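Local atomic coordinates of spike protein P1 (Pseudoalteromonas phage pm2, PDB entry 2VVD), a protein that binds the host-cell receptor as the spike at the fivefold vertices of the virion, this chain being its C-terminal receptor-binding domain. Residues I41-E46 and G123-F128; R11-Y16 and P37-D42. All coordinates share one frame; numbering follows the deposited sequence.

Overall arrangement
From the N terminus, strand 11-15 forms an outer strand of one antiparallel sheet. The chain then passes through helix 28-33 and enters strand 39-43, an outer strand of the other sheet. Contact 2 closes this short loop by setting the two strands face to face across the sandwich. Contact 1 begins on the same strand 39-43 and closes a much longer excursion, which runs through strands of both sheets before 123-128 zips up against 41-43. The two loops therefore follow one another along the chain, and the contacts overlap in I41 and D42. Strand 39-43 takes part in both, bonded edgewise to 123-131 and packed facewise on 11-15. The salt bridge from R126 to D40 joins the contacts again.

Contact 1 (I41-E46 and G123-F128); sequences IDVPPE and GVHRVF
I41 and V43 pair with H125 and G123 in an antiparallel ladder whose strand segments run at 145° to each other. At I41 and H125, a hydrogen-bonded pair, I41 N reaches H125 O over 3.0 Å, nearly in line with the carbonyl, and H125 N returns to I41 O. The next hydrogen-bonded pair, V43 with G123, uses its carbonyls differently. G123 N meets a lone pair of V43 O at 2.8 Å, whereas V43 N approaches G123 O from 53° above the carbonyl plane. Between them D42 and V124 form a non-hydrogen-bonded pair, their CA atoms 4.2 Å apart, and V124 CA adds a CH...O contact to I41 O. The ladder illustrates how an outer strand is stitched to a sheet: 39-43 borders one of two facing four-stranded antiparallel sheets, a beta-sandwich consistent with the jelly-roll modules of this spike family. I41, V43, H125 and V127 share the face turned to the other sheet. I41 CG2 meets V127 CG2 at 4.0 Å, and V127 goes on to touch F80 and I82. V43 CG2 slants across H125, 3.9 Å from CD2. With H125 CG anti to its carbonyl carbon (chi1 -63°), the imidazole can use both nitrogens, ND1 on T83 O and NE2 on S121 O. The two bonds fix the ring's rotation, and having a carbonyl at each nitrogen would probably favour protonation of both. On the other face, the carboxylate of D42 swings over the neighbouring strand, where OD1 lies 3.6 Å from G123 C.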
loop_
_atom_site.group_PDB
_atom_site.type_symbol
_atom_site.label_atom_id
_atom_site.label_comp_id
_atom_site.label_asym_id
_atom_site.label_seq_id
_atom_site.Cartn_x
_atom_site.Cartn_y
_atom_site.Cartn_z
ATOM N N ILE A 41 4.036 -12.326 -3.592
ATOM C CA ILE A 41 3.311 -13.372 -2.881
ATOM C C ILE A 41 3.098 -14.565 -3.818
ATOM O O ILE A 41 2.531 -14.430 -4.917
ATOM C CB ILE A 41 1.966 -12.862 -2.310
ATOM C CG1 ILE A 41 1.217 -13.995 -1.591
ATOM C CG2 ILE A 41 1.105 -12.236 -3.397
ATOM C CD1 ILE A 41 0.066 -13.517 -0.726
ATOM N N ASP A 42 3.585 -15.721 -3.381
ATOM C CA ASP A 42 3.426 -16.964 -4.111
ATOM C C ASP A 42 2.147 -17.642 -3.637
ATOM O O ASP A 42 2.103 -18.221 -2.551
ATOM C CB ASP A 42 4.626 -17.871 -3.865
ATOM C CG ASP A 42 4.661 -19.058 -4.798
ATOM O OD1 ASP A 42 3.658 -19.304 -5.503
ATOM O OD2 ASP A 42 5.703 -19.747 -4.836
ATOM N N VAL A 43 1.100 -17.550 -4.450
ATOM C CA VAL A 43 -0.195 -18.104 -4.083
ATOM C C VAL A 43 -0.156 -19.600 -4.344
ATOM O O VAL A 43 0.061 -20.009 -5.483
ATOM C CB VAL A 43 -1.350 -17.458 -4.895
ATOM C CG1 VAL A 43 -2.661 -18.191 -4.642
ATOM C CG2 VAL A 43 -1.473 -15.977 -4.550
ATOM N N PRO A 44 -0.354 -20.418 -3.293
ATOM C CA PRO A 44 -0.281 -21.868 -3.462
ATOM C C PRO A 44 -1.514 -22.417 -4.179
ATOM O O PRO A 44 -2.572 -21.782 -4.142
ATOM C CB PRO A 44 -0.236 -22.376 -2.023
ATOM C CG PRO A 44 -1.014 -21.363 -1.261
ATOM C CD PRO A 44 -0.668 -20.052 -1.898
ATOM N N PRO A 45 -1.386 -23.592 -4.821
ATOM C CA PRO A 45 -2.491 -24.192 -5.575
ATOM C C PRO A 45 -3.815 -24.272 -4.807
ATOM O O PRO A 45 -4.874 -24.063 -5.394
ATOM C CB PRO A 45 -1.972 -25.598 -5.893
ATOM C CG PRO A 45 -0.506 -25.446 -5.941
ATOM C CD PRO A 45 -0.176 -24.431 -4.883
ATOM N N GLU A 46 -3.752 -24.552 -3.508
ATOM C CA GLU A 46 -4.968 -24.634 -2.692
ATOM C C GLU A 46 -5.657 -23.277 -2.455
ATOM O O GLU A 46 -6.785 -23.242 -1.977
ATOM C CB GLU A 46 -4.712 -25.365 -1.359
ATOM C CG GLU A 46 -3.745 -24.674 -0.396
ATOM C CD GLU A 46 -2.284 -24.967 -0.683
ATOM O OE1 GLU A 46 -1.955 -25.483 -1.778
ATOM O OE2 GLU A 46 -1.449 -24.661 0.189
ATOM N N GLY A 123 0.443 -19.177 -8.152
ATOM C CA GLY A 123 1.732 -18.671 -8.609
ATOM C C GLY A 123 2.037 -17.288 -8.063
ATOM O O GLY A 123 1.283 -16.751 -7.245
ATOM N N VAL A 124 3.143 -16.716 -8.539
ATOM C CA VAL A 124 3.660 -15.457 -8.024
ATOM C C VAL A 124 2.879 -14.259 -8.552
ATOM O O VAL A 124 2.531 -14.194 -9.733
ATOM C CB VAL A 124 5.144 -15.268 -8.398
ATOM C CG1 VAL A 124 5.652 -13.903 -7.915
ATOM C CG2 VAL A 124 5.997 -16.409 -7.821
ATOM N N HIS A 125 2.594 -13.320 -7.660
ATOM C CA HIS A 125 2.028 -12.026 -8.032
ATOM C C HIS A 125 2.832 -10.945 -7.345
ATOM O O HIS A 125 3.246 -11.120 -6.203
ATOM C CB HIS A 125 0.570 -11.949 -7.603
ATOM C CG HIS A 125 -0.302 -12.962 -8.274
ATOM N ND1 HIS A 125 -0.951 -12.712 -9.463
ATOM C CD2 HIS A 125 -0.614 -14.233 -7.932
ATOM C CE1 HIS A 125 -1.636 -13.784 -9.817
ATOM N NE2 HIS A 125 -1.450 -14.720 -8.905
ATOM N N ARG A 126 3.069 -9.840 -8.042
ATOM C CA ARG A 126 3.808 -8.718 -7.472
ATOM C C ARG A 126 2.846 -7.664 -6.941
ATOM O O ARG A 126 1.888 -7.308 -7.616
ATOM C CB ARG A 126 4.732 -8.100 -8.512
ATOM C CG ARG A 126 5.653 -7.028 -7.947
ATOM C CD ARG A 126 6.950 -6.946 -8.728
ATOM N NE ARG A 126 7.778 -8.136 -8.524
ATOM C CZ ARG A 126 8.964 -8.339 -9.089
ATOM N NH1 ARG A 126 9.480 -7.450 -9.922
ATOM N NH2 ARG A 126 9.633 -9.453 -8.825
ATOM N N VAL A 127 3.124 -7.171 -5.734
ATOM C CA VAL A 127 2.238 -6.256 -5.021
ATOM C C VAL A 127 2.952 -4.927 -4.780
ATOM O O VAL A 127 4.028 -4.905 -4.186
ATOM C CB VAL A 127 1.816 -6.847 -3.649
ATOM C CG1 VAL A 127 0.812 -5.924 -2.942
ATOM C CG2 VAL A 127 1.230 -8.258 -3.816
ATOM N N PHE A 128 2.352 -3.830 -5.242
ATOM C CA PHE A 128 2.884 -2.487 -5.012
ATOM C C PHE A 128 2.036 -1.739 -3.990
ATOM O O PHE A 128 0.900 -1.364 -4.291
ATOM C CB PHE A 128 2.930 -1.689 -6.315
ATOM C CG PHE A 128 3.865 -2.262 -7.339
ATOM C CD1 PHE A 128 5.219 -1.945 -7.315
ATOM C CD2 PHE A 128 3.394 -3.124 -8.324
ATOM C CE1 PHE A 128 6.081 -2.476 -8.257
ATOM C CE2 PHE A 128 4.250 -3.656 -9.264
ATOM C CZ PHE A 128 5.597 -3.336 -9.232
#

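Contact 2 (R11-Y16 and P37-D42); sequences RVFKEY and PFFDID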
loop_
_atom_site.group_PDB
_atom_site.type_symbol
_atom_site.label_atom_id
_atom_site.label_comp_id
_atom_site.label_asym_id
_atom_site.label_seq_id
_atom_site.Cartn_x
_atom_site.Cartn_y
_atom_site.Cartn_z
ATOM N N ARG A 11 1.217 -13.331 9.553
ATOM C CA ARG A 11 2.175 -13.565 8.484
ATOM C C ARG A 11 2.637 -12.226 7.917
ATOM O O ARG A 11 1.885 -11.558 7.207
ATOM C CB ARG A 11 1.563 -14.413 7.376
ATOM C CG ARG A 11 2.499 -14.618 6.202
ATOM C CD ARG A 11 2.063 -15.783 5.357
ATOM N NE ARG A 11 2.859 -15.881 4.138
ATOM C CZ ARG A 11 2.547 -16.640 3.091
ATOM N NH1 ARG A 11 1.444 -17.384 3.096
ATOM N NH2 ARG A 11 3.342 -16.651 2.029
ATOM N N VAL A 12 3.873 -11.846 8.235
ATOM C CA VAL A 12 4.469 -10.624 7.701
ATOM C C VAL A 12 5.008 -10.886 6.302
ATOM O O VAL A 12 5.720 -11.868 6.085
ATOM C CB VAL A 12 5.632 -10.114 8.578
ATOM C CG1 VAL A 12 6.133 -8.777 8.058
ATOM C CG2 VAL A 12 5.193 -9.992 10.035
ATOM N N PHE A 13 4.668 -10.009 5.360
ATOM C CA PHE A 13 5.215 -10.074 4.001
ATOM C C PHE A 13 6.405 -9.128 3.821
ATOM O O PHE A 13 7.423 -9.514 3.243
ATOM C CB PHE A 13 4.129 -9.754 2.968
ATOM C CG PHE A 13 3.110 -10.841 2.815
ATOM C CD1 PHE A 13 3.411 -11.995 2.098
ATOM C CD2 PHE A 13 1.856 -10.722 3.392
ATOM C CE1 PHE A 13 2.474 -13.007 1.959
ATOM C CE2 PHE A 13 0.913 -11.731 3.252
ATOM C CZ PHE A 13 1.225 -12.874 2.538
ATOM N N LYS A 14 6.264 -7.893 4.296
ATOM C CA LYS A 14 7.343 -6.899 4.232
ATOM C C LYS A 14 7.103 -5.744 5.208
ATOM O O LYS A 14 5.972 -5.469 5.630
ATOM C CB LYS A 14 7.523 -6.326 2.803
ATOM C CG LYS A 14 8.649 -6.947 1.936
ATOM C CD LYS A 14 10.004 -7.003 2.646
ATOM C CE LYS A 14 11.220 -6.891 1.711
ATOM N NZ LYS A 14 11.685 -8.160 1.044
ATOM N N GLU A 15 8.198 -5.086 5.570
ATOM C CA GLU A 15 8.158 -3.852 6.325
ATOM C C GLU A 15 8.834 -2.778 5.489
ATOM O O GLU A 15 9.785 -3.073 4.770
ATOM C CB GLU A 15 8.880 -4.033 7.650
ATOM C CG GLU A 15 8.079 -4.815 8.665
ATOM C CD GLU A 15 8.901 -5.196 9.867
ATOM O OE1 GLU A 15 8.839 -4.472 10.880
ATOM O OE2 GLU A 15 9.628 -6.210 9.790
ATOM N N TYR A 16 8.323 -1.550 5.559
ATOM C CA TYR A 16 8.920 -0.424 4.837
ATOM C C TYR A 16 9.137 0.766 5.772
ATOM O O TYR A 16 8.258 1.129 6.561
ATOM C CB TYR A 16 8.066 -0.005 3.636
ATOM C CG TYR A 16 7.815 -1.107 2.625
ATOM C CD1 TYR A 16 8.757 -1.413 1.642
ATOM C CD2 TYR A 16 6.630 -1.839 2.642
ATOM C CE1 TYR A 16 8.526 -2.430 0.705
ATOM C CE2 TYR A 16 6.391 -2.857 1.714
ATOM C CZ TYR A 16 7.339 -3.146 0.751
ATOM O OH TYR A 16 7.092 -4.152 -0.160
ATOM N N PRO A 37 8.887 0.392 -4.349
ATOM C CA PRO A 37 9.114 -0.896 -3.703
ATOM C C PRO A 37 7.897 -1.804 -3.743
ATOM O O PRO A 37 6.760 -1.331 -3.776
ATOM C CB PRO A 37 9.438 -0.505 -2.260
ATOM C CG PRO A 37 10.026 0.827 -2.375
ATOM C CD PRO A 37 9.272 1.503 -3.462
ATOM N N PHE A 38 8.152 -3.103 -3.728
ATOM C CA PHE A 38 7.111 -4.114 -3.868
ATOM C C PHE A 38 7.440 -5.312 -3.006
ATOM O O PHE A 38 8.510 -5.393 -2.406
ATOM C CB PHE A 38 7.040 -4.581 -5.322
ATOM C CG PHE A 38 8.335 -5.162 -5.822
ATOM C CD1 PHE A 38 8.628 -6.511 -5.640
ATOM C CD2 PHE A 38 9.279 -4.354 -6.436
ATOM C CE1 PHE A 38 9.831 -7.042 -6.077
ATOM C CE2 PHE A 38 10.482 -4.882 -6.877
ATOM C CZ PHE A 38 10.755 -6.228 -6.700
ATOM N N PHE A 39 6.513 -6.256 -2.956
ATOM C CA PHE A 39 6.817 -7.582 -2.461
ATOM C C PHE A 39 6.056 -8.588 -3.303
ATOM O O PHE A 39 5.033 -8.248 -3.896
ATOM C CB PHE A 39 6.476 -7.702 -0.975
ATOM C CG PHE A 39 5.009 -7.686 -0.681
ATOM C CD1 PHE A 39 4.289 -8.874 -0.629
ATOM C CD2 PHE A 39 4.350 -6.488 -0.429
ATOM C CE1 PHE A 39 2.927 -8.869 -0.346
ATOM C CE2 PHE A 39 2.988 -6.473 -0.139
ATOM C CZ PHE A 39 2.274 -7.665 -0.104
ATOM N N ASP A 40 6.574 -9.809 -3.373
ATOM C CA ASP A 40 5.919 -10.898 -4.110
ATOM C C ASP A 40 5.196 -11.846 -3.159
ATOM O O ASP A 40 5.672 -12.122 -2.056
ATOM C CB ASP A 40 6.945 -11.690 -4.937
ATOM C CG ASP A 40 7.527 -10.876 -6.084
ATOM O OD1 ASP A 40 6.889 -9.887 -6.497
ATOM O OD2 ASP A 40 8.626 -11.223 -6.566
ATOM N N ILE A 41 4.036 -12.326 -3.592
ATOM C CA ILE A 41 3.311 -13.372 -2.881
ATOM C C ILE A 41 3.098 -14.565 -3.818
ATOM O O ILE A 41 2.531 -14.430 -4.917
ATOM C CB ILE A 41 1.966 -12.862 -2.310
ATOM C CG1 ILE A 41 1.217 -13.995 -1.591
ATOM C CG2 ILE A 41 1.105 -12.236 -3.397
ATOM C CD1 ILE A 41 0.066 -13.517 -0.726
ATOM N N ASP A 42 3.585 -15.721 -3.381
ATOM C CA ASP A 42 3.426 -16.964 -4.111
ATOM C C ASP A 42 2.147 -17.642 -3.637
ATOM O O ASP A 42 2.103 -18.221 -2.551
ATOM C CB ASP A 42 4.626 -17.871 -3.865
ATOM C CG ASP A 42 4.661 -19.058 -4.798
ATOM O OD1 ASP A 42 3.658 -19.304 -5.503
ATOM O OD2 ASP A 42 5.703 -19.747 -4.836
#
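Y16 OH donates a weak hydrogen bond to F38 O, 2.9 Å away, and also sits at the edge of the F39 ring, near its plane, 3.6 Å from CD2. This contact is a worked case of beta-sandwich packing: strands 11-15 and 39-42 belong to facing sheets, their axes approach to 7.4 Å, and side chains rather than a backbone ladder join them. The phenol ring crosses the prolyl ring obliquely, with Y16 CE1 3.7 Å from P37 CB. A classic beta bulge, F13 and K14 both opposite V157, helps turn two successive side chains toward the other strand. F13 CB sits over a face of the F39 ring, 4.0 Å from its centroid, in a CH-pi contact. The two rings are near parallel, their planes 23° apart, but slid so far that they barely overlap. F39 CG lies between the backbone N and carbonyl carbon (chi1 70°), raising the ring under F13, while K14 CG passes alongside F39 CB. L54 and L164 also touch F13. At the far end of the F13 ring, CZ meets I41 CD1 at 3.5 Å, and the same CZ lies above the guanidinium plane of R11, displaced toward its rim.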